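Side-chain contacts in putative cytochrome C (Sinorhizobium meliloti, PDB 4PWA), which carries a covalently bound heme c and probably passes electrons between redox partners, as expected of a c-type cytochrome involved in sulfite oxidation: residues L43-A47 against E48-T52; E65-D69 against E70-A74. All coordinates share one frame; numbering follows the deposited sequence.

Interaction 1 (43-52) comes first along the chain and closes before interaction 2 (65-74) opens; their centres lie about 14 Å apart. Each covers the turn into a helix: helix 47-56 in interaction 1 and helix 69-82 in interaction 2. The two helices follow each other in the chain and touch directly, Asn51 of the first lying against Ile72 and Glu73 of the second. In both turns a side chain at the N-cap accepts from a backbone N-H of the first helical turn. Interaction 1 also grips a heme propionate through Arg49. Interaction 2 approaches it through Leu67, whose side chain is about 4 Å from the heme. Two successive helix starts thus meet one heme c.

Interaction 1: L43-A47 against E48-T52; sequences LKPDA and ERVNT. With HEC (heme c), chain E.
Leu43 lies over one face of the Arg49 guanidinium, with CG 3.9 Å above the plane and offset toward its rim. The two side chains cross at about a right angle. Leu43 CD2 also packs on heme CAA at 3.4 Å. Pro45 CG meets Val50 CG2 at 3.6 Å. These residues, just before the N-cap and fourth after it, form a hydrophobic staple. Pro45 CB also rests against Arg49 CD.

The polar contacts with the heme come from Arg49, a heme-binding residue that lines the heme c pocket with Leu43, Pro45 and Val50. Arg49 NE donates to propionate O1A at 2.8 Å, almost straight at 176°. Arg49 NH2 donates to O2A of the same carboxylate, also at 2.8 Å. The two bonds hold the carboxylate against turning. Arg49 reaches it with CG anti to the backbone N (chi1 -174°) and a chain extended from CG to NE.

Asp46 is the N-cap. Asp46 OD1 accepts from Arg49 N at 2.9 Å, while its carbonyl O takes Val50 N at 3.2 Å and a weak bond from Arg49 N.

The turn links helix 40-43 to helix 47-56. On helix 69-82, Ala47 touches Ser80, and Val50 packs on Ala76 and Val79.

Interaction 2: E65-D69 against E70-A74; sequences EILTD and EEIEA
Glu71 folds its side chain back over Thr68 at the start of helix 69-82. Glu71 CG comes within 3.4 Å of Thr68 OG1. The carboxylate then reaches the backbone: Glu71 OE1 accepts from Thr68 N at 2.9 Å, using the lone pair that faces away from OE2. The N-H points well at it, with an angle of 162°. CG sits anti to the carbonyl carbon (chi1 -77°), and the chain runs extended beyond it, which carries OE1 back to the residue before the helix.

Thr68 answers in the other direction. Thr68 OG1 accepts from Glu71 N at 3.3 Å. Thr68 OG1 also gives a weak bond to Glu71 OE1, again at 3.3 Å. The other carboxylate oxygen, OE2, forms a salt bridge with Arg16 of helix 4-16. One oxygen is thus held by the Thr68 cap, the other by helix 4-16. With an alanine here in place of Glu71, Thr68 N would probably lose its acceptor and Arg16 its salt-bridge mate.

The apolar contact lies beside the cap. Leu67 CB meets Ile72 CG1 at 3.9 Å, a hydrophobic staple flanking the N-cap. Ile72 also packs on Val54 and Thr55 of helix 47-56, while Leu67 touches Ile12. In the backbone, Ile72 N donates to Thr68 O. Reciprocal bonding between Thr68 and Glu71 is a capping box, which here starts helix 69-82.

Interaction 1: L43-A47 against E48-T52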
loop_
_atom_site.group_PDB
_atom_site.type_symbol
_atom_site.label_atom_id
_atom_site.label_comp_id
_atom_site.label_asym_id
_atom_site.label_seq_id
_atom_site.Cartn_x
_atom_site.Cartn_y
_atom_site.Cartn_z
ATOM N N LEU A 43 -3.449 5.159 -17.667
ATOM C CA LEU A 43 -4.390 6.112 -18.239
ATOM C C LEU A 43 -3.732 6.928 -19.364
ATOM O O LEU A 43 -4.306 7.069 -20.445
ATOM C CB LEU A 43 -4.921 7.024 -17.134
ATOM C CG LEU A 43 -6.373 7.477 -17.188
ATOM C CD1 LEU A 43 -7.306 6.287 -17.349
ATOM C CD2 LEU A 43 -6.695 8.280 -15.912
ATOM N N LYS A 44 -2.511 7.401 -19.118
ATOM C CA LYS A 44 -1.764 8.243 -20.063
ATOM C C LYS A 44 -2.625 9.397 -20.579
ATOM O O LYS A 44 -2.829 9.536 -21.782
ATOM C CB LYS A 44 -1.202 7.427 -21.251
ATOM C CG LYS A 44 -0.218 6.304 -20.868
ATOM C CD LYS A 44 0.608 5.799 -22.075
ATOM C CE LYS A 44 0.508 4.277 -22.279
ATOM N NZ LYS A 44 1.119 3.401 -21.177
ATOM N N PRO A 45 -3.124 10.234 -19.660
ATOM C CA PRO A 45 -4.006 11.347 -20.005
ATOM C C PRO A 45 -3.262 12.520 -20.641
ATOM O O PRO A 45 -2.083 12.725 -20.350
ATOM C CB PRO A 45 -4.543 11.788 -18.642
ATOM C CG PRO A 45 -3.418 11.547 -17.715
ATOM C CD PRO A 45 -2.708 10.299 -18.243
ATOM N N ASP A 46 -3.949 13.280 -21.491
ATOM C CA ASP A 46 -3.397 14.544 -21.986
ATOM C C ASP A 46 -3.508 15.666 -20.935
ATOM O O ASP A 46 -4.223 15.536 -19.940
ATOM C CB ASP A 46 -4.039 14.957 -23.318
ATOM C CG ASP A 46 -5.547 15.161 -23.220
ATOM O OD1 ASP A 46 -6.039 15.627 -22.173
ATOM O OD2 ASP A 46 -6.246 14.848 -24.208
ATOM N N ALA A 47 -2.780 16.753 -21.180
ATOM C CA ALA A 47 -2.684 17.893 -20.270
ATOM C C ALA A 47 -4.052 18.427 -19.863
ATOM O O ALA A 47 -4.293 18.705 -18.690
ATOM C CB ALA A 47 -1.839 19.013 -20.910
ATOM N N GLU A 48 -4.950 18.551 -20.832
ATOM C CA GLU A 48 -6.292 19.057 -20.549
ATOM C C GLU A 48 -7.040 18.166 -19.551
ATOM O O GLU A 48 -7.700 18.661 -18.643
ATOM C CB GLU A 48 -7.112 19.200 -21.832
ATOM C CG GLU A 48 -8.338 20.080 -21.647
ATOM C CD GLU A 48 -9.173 20.188 -22.901
ATOM O OE1 GLU A 48 -9.101 21.237 -23.589
ATOM O OE2 GLU A 48 -9.894 19.212 -23.207
ATOM N N ARG A 49 -6.930 16.855 -19.728
ATOM C CA ARG A 49 -7.661 15.901 -18.894
ATOM C C ARG A 49 -7.194 15.976 -17.442
ATOM O O ARG A 49 -8.015 15.923 -16.518
ATOM C CB ARG A 49 -7.501 14.475 -19.431
ATOM C CG ARG A 49 -8.348 13.447 -18.701
ATOM C CD ARG A 49 -8.294 12.066 -19.359
ATOM N NE ARG A 49 -9.132 11.119 -18.628
ATOM C CZ ARG A 49 -9.292 9.838 -18.943
ATOM N NH1 ARG A 49 -8.681 9.316 -20.003
ATOM N NH2 ARG A 49 -10.087 9.073 -18.199
ATOM N N VAL A 50 -5.883 16.113 -17.249
ATOM C CA VAL A 50 -5.324 16.266 -15.908
ATOM C C VAL A 50 -5.783 17.577 -15.280
ATOM O O VAL A 50 -6.270 17.589 -14.143
ATOM C CB VAL A 50 -3.776 16.225 -15.895
ATOM C CG1 VAL A 50 -3.250 16.400 -14.459
ATOM C CG2 VAL A 50 -3.246 14.916 -16.506
ATOM N N ASN A 51 -5.616 18.670 -16.029
ATOM C CA ASN A 51 -5.933 20.001 -15.547
ATOM C C ASN A 51 -7.399 20.052 -15.102
ATOM O O ASN A 51 -7.721 20.530 -14.014
ATOM C CB ASN A 51 -5.650 21.018 -16.657
ATOM C CG ASN A 51 -5.739 22.470 -16.184
ATOM O OD1 ASN A 51 -6.620 22.833 -15.405
ATOM N ND2 ASN A 51 -4.825 23.305 -16.670
ATOM N N THR A 52 -8.291 19.539 -15.941
ATOM C CA THR A 52 -9.695 19.498 -15.584
ATOM C C THR A 52 -9.962 18.696 -14.319
ATOM O O THR A 52 -10.812 19.083 -13.506
ATOM C CB THR A 52 -10.538 18.924 -16.716
ATOM O OG1 THR A 52 -10.362 19.735 -17.878
ATOM C CG2 THR A 52 -12.017 18.928 -16.328
HETATM FE FE HEC E . -6.529 11.885 -8.947
HETATM C CHA HEC E . -8.783 10.558 -11.130
HETATM C CHB HEC E . -4.721 13.145 -11.490
HETATM C CHC HEC E . -4.650 13.606 -6.697
HETATM C CHD HEC E . -7.812 10.034 -6.410
HETATM N NA HEC E . -6.741 11.898 -10.924
HETATM C C1A HEC E . -7.702 11.227 -11.647
HETATM C C2A HEC E . -7.402 11.377 -13.058
HETATM C C3A HEC E . -6.277 12.075 -13.169
HETATM C C4A HEC E . -5.831 12.406 -11.822
HETATM C CMA HEC E . -5.586 12.449 -14.488
HETATM C CAA HEC E . -8.246 10.800 -14.213
HETATM C CBA HEC E . -9.466 11.696 -14.373
HETATM C CGA HEC E . -10.287 11.299 -15.575
HETATM O O1A HEC E . -10.535 12.187 -16.430
HETATM O O2A HEC E . -10.697 10.108 -15.694
HETATM N NB HEC E . -5.000 13.124 -9.075
HETATM C C1B HEC E . -4.421 13.589 -10.230
HETATM C C2B HEC E . -3.508 14.655 -9.882
HETATM C C3B HEC E . -3.461 14.745 -8.563
HETATM C C4B HEC E . -4.421 13.814 -8.028
HETATM C CMB HEC E . -2.572 15.414 -10.846
HETATM C CAB HEC E . -2.605 15.728 -7.735
HETATM C CBB HEC E . -3.058 17.186 -7.912
HETATM N NC HEC E . -6.253 11.794 -6.942
HETATM C C1C HEC E . -5.476 12.635 -6.181
HETATM C C2C HEC E . -5.874 12.550 -4.790
HETATM C C3C HEC E . -6.575 11.405 -4.684
HETATM C C4C HEC E . -6.927 11.011 -6.052
HETATM C CMC HEC E . -4.964 13.138 -3.698
HETATM C CAC HEC E . -7.129 10.663 -3.427
HETATM C CBC HEC E . -7.226 11.291 -2.021
HETATM N ND HEC E . -8.049 10.516 -8.805
HETATM C C1D HEC E . -8.412 9.877 -7.631
HETATM C C2D HEC E . -9.537 9.004 -7.865
HETATM C C3D HEC E . -9.857 9.158 -9.342
HETATM C C4D HEC E . -8.875 10.104 -9.842
HETATM C CMD HEC E . -10.246 8.099 -6.839
HETATM C CAD HEC E . -10.977 8.436 -10.127
HETATM C CBD HEC E . -12.085 9.425 -10.440
HETATM C CGD HEC E . -13.287 8.686 -10.974
HETATM O O1D HEC E . -13.269 8.327 -12.182
HETATM O O2D HEC E . -14.263 8.481 -10.193
#

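Interaction 2: E65-D69 against E70-A74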
loop_
_atom_site.group_PDB
_atom_site.type_symbol
_atom_site.label_atom_id
_atom_site.label_comp_id
_atom_site.label_asym_id
_atom_site.label_seq_id
_atom_site.Cartn_x
_atom_site.Cartn_y
_atom_site.Cartn_z
ATOM N N GLU A 65 -7.593 23.011 -3.834
ATOM C CA GLU A 65 -7.798 24.260 -3.096
ATOM C C GLU A 65 -6.537 25.099 -2.973
ATOM O O GLU A 65 -6.629 26.316 -2.952
ATOM C CB GLU A 65 -8.356 24.011 -1.695
ATOM C CG GLU A 65 -9.665 23.223 -1.656
ATOM C CD GLU A 65 -10.884 24.000 -2.183
ATOM O OE1 GLU A 65 -11.118 25.150 -1.720
ATOM O OE2 GLU A 65 -11.623 23.442 -3.043
ATOM N N ILE A 66 -5.363 24.486 -2.876
ATOM C CA ILE A 66 -4.170 25.261 -2.514
ATOM C C ILE A 66 -3.259 25.630 -3.687
ATOM O O ILE A 66 -2.549 26.627 -3.623
ATOM C CB ILE A 66 -3.334 24.564 -1.411
ATOM C CG1 ILE A 66 -2.743 23.249 -1.909
ATOM C CG2 ILE A 66 -4.177 24.340 -0.156
ATOM C CD1 ILE A 66 -1.725 22.699 -0.977
ATOM N N LEU A 67 -3.269 24.823 -4.742
ATOM C CA LEU A 67 -2.389 25.053 -5.886
ATOM C C LEU A 67 -2.858 26.256 -6.684
ATOM O O LEU A 67 -4.056 26.421 -6.915
ATOM C CB LEU A 67 -2.338 23.820 -6.798
ATOM C CG LEU A 67 -1.325 22.687 -6.551
ATOM C CD1 LEU A 67 -0.836 22.589 -5.122
ATOM C CD2 LEU A 67 -1.910 21.351 -7.016
ATOM N N THR A 68 -1.908 27.095 -7.092
ATOM C CA THR A 68 -2.193 28.206 -8.000
ATOM C C THR A 68 -2.475 27.635 -9.373
ATOM O O THR A 68 -2.192 26.469 -9.637
ATOM C CB THR A 68 -1.004 29.158 -8.160
ATOM O OG1 THR A 68 0.102 28.455 -8.744
ATOM C CG2 THR A 68 -0.598 29.763 -6.830
ATOM N N ASP A 69 -3.009 28.465 -10.254
ATOM C CA ASP A 69 -3.363 28.017 -11.583
ATOM C C ASP A 69 -2.133 27.550 -12.370
ATOM O O ASP A 69 -2.200 26.517 -13.046
ATOM C CB ASP A 69 -4.168 29.093 -12.323
ATOM C CG ASP A 69 -5.588 29.267 -11.745
ATOM O OD1 ASP A 69 -5.993 28.466 -10.869
ATOM O OD2 ASP A 69 -6.305 30.205 -12.165
ATOM N N GLU A 70 -1.014 28.270 -12.246
ATOM C CA GLU A 70 0.227 27.889 -12.942
ATOM C C GLU A 70 0.805 26.568 -12.424
ATOM O O GLU A 70 1.422 25.828 -13.175
ATOM C CB GLU A 70 1.288 28.994 -12.850
ATOM C CG GLU A 70 2.144 29.141 -14.133
ATOM C CD GLU A 70 3.297 28.119 -14.243
ATOM O OE1 GLU A 70 4.370 28.398 -13.641
ATOM O OE2 GLU A 70 3.143 27.070 -14.947
ATOM N N GLU A 71 0.611 26.280 -11.141
ATOM C CA GLU A 71 1.033 25.001 -10.580
ATOM C C GLU A 71 0.185 23.864 -11.129
ATOM O O GLU A 71 0.692 22.769 -11.378
ATOM C CB GLU A 71 0.925 25.002 -9.054
ATOM C CG GLU A 71 2.037 25.744 -8.342
ATOM C CD GLU A 71 1.851 25.747 -6.847
ATOM O OE1 GLU A 71 0.767 26.172 -6.395
ATOM O OE2 GLU A 71 2.776 25.316 -6.120
ATOM N N ILE A 72 -1.114 24.111 -11.280
ATOM C CA ILE A 72 -2.001 23.122 -11.866
ATOM C C ILE A 72 -1.574 22.834 -13.319
ATOM O O ILE A 72 -1.566 21.680 -13.749
ATOM C CB ILE A 72 -3.479 23.572 -11.783
ATOM C CG1 ILE A 72 -3.937 23.572 -10.313
ATOM C CG2 ILE A 72 -4.371 22.676 -12.653
ATOM C CD1 ILE A 72 -5.309 24.176 -10.068
ATOM N N GLU A 73 -1.206 23.875 -14.061
ATOM C CA GLU A 73 -0.734 23.683 -15.435
ATOM C C GLU A 73 0.539 22.865 -15.453
ATOM O O GLU A 73 0.731 22.043 -16.340
ATOM C CB GLU A 73 -0.448 25.015 -16.128
ATOM C CG GLU A 73 -1.663 25.760 -16.595
ATOM C CD GLU A 73 -1.301 27.092 -17.246
ATOM O OE1 GLU A 73 -0.362 27.116 -18.086
ATOM O OE2 GLU A 73 -1.947 28.119 -16.917
ATOM N N ALA A 74 1.412 23.102 -14.471
ATOM C CA ALA A 74 2.740 22.487 -14.465
ATOM C C ALA A 74 2.639 20.985 -14.163
ATOM O O ALA A 74 3.263 20.167 -14.847
ATOM C CB ALA A 74 3.655 23.203 -13.489
#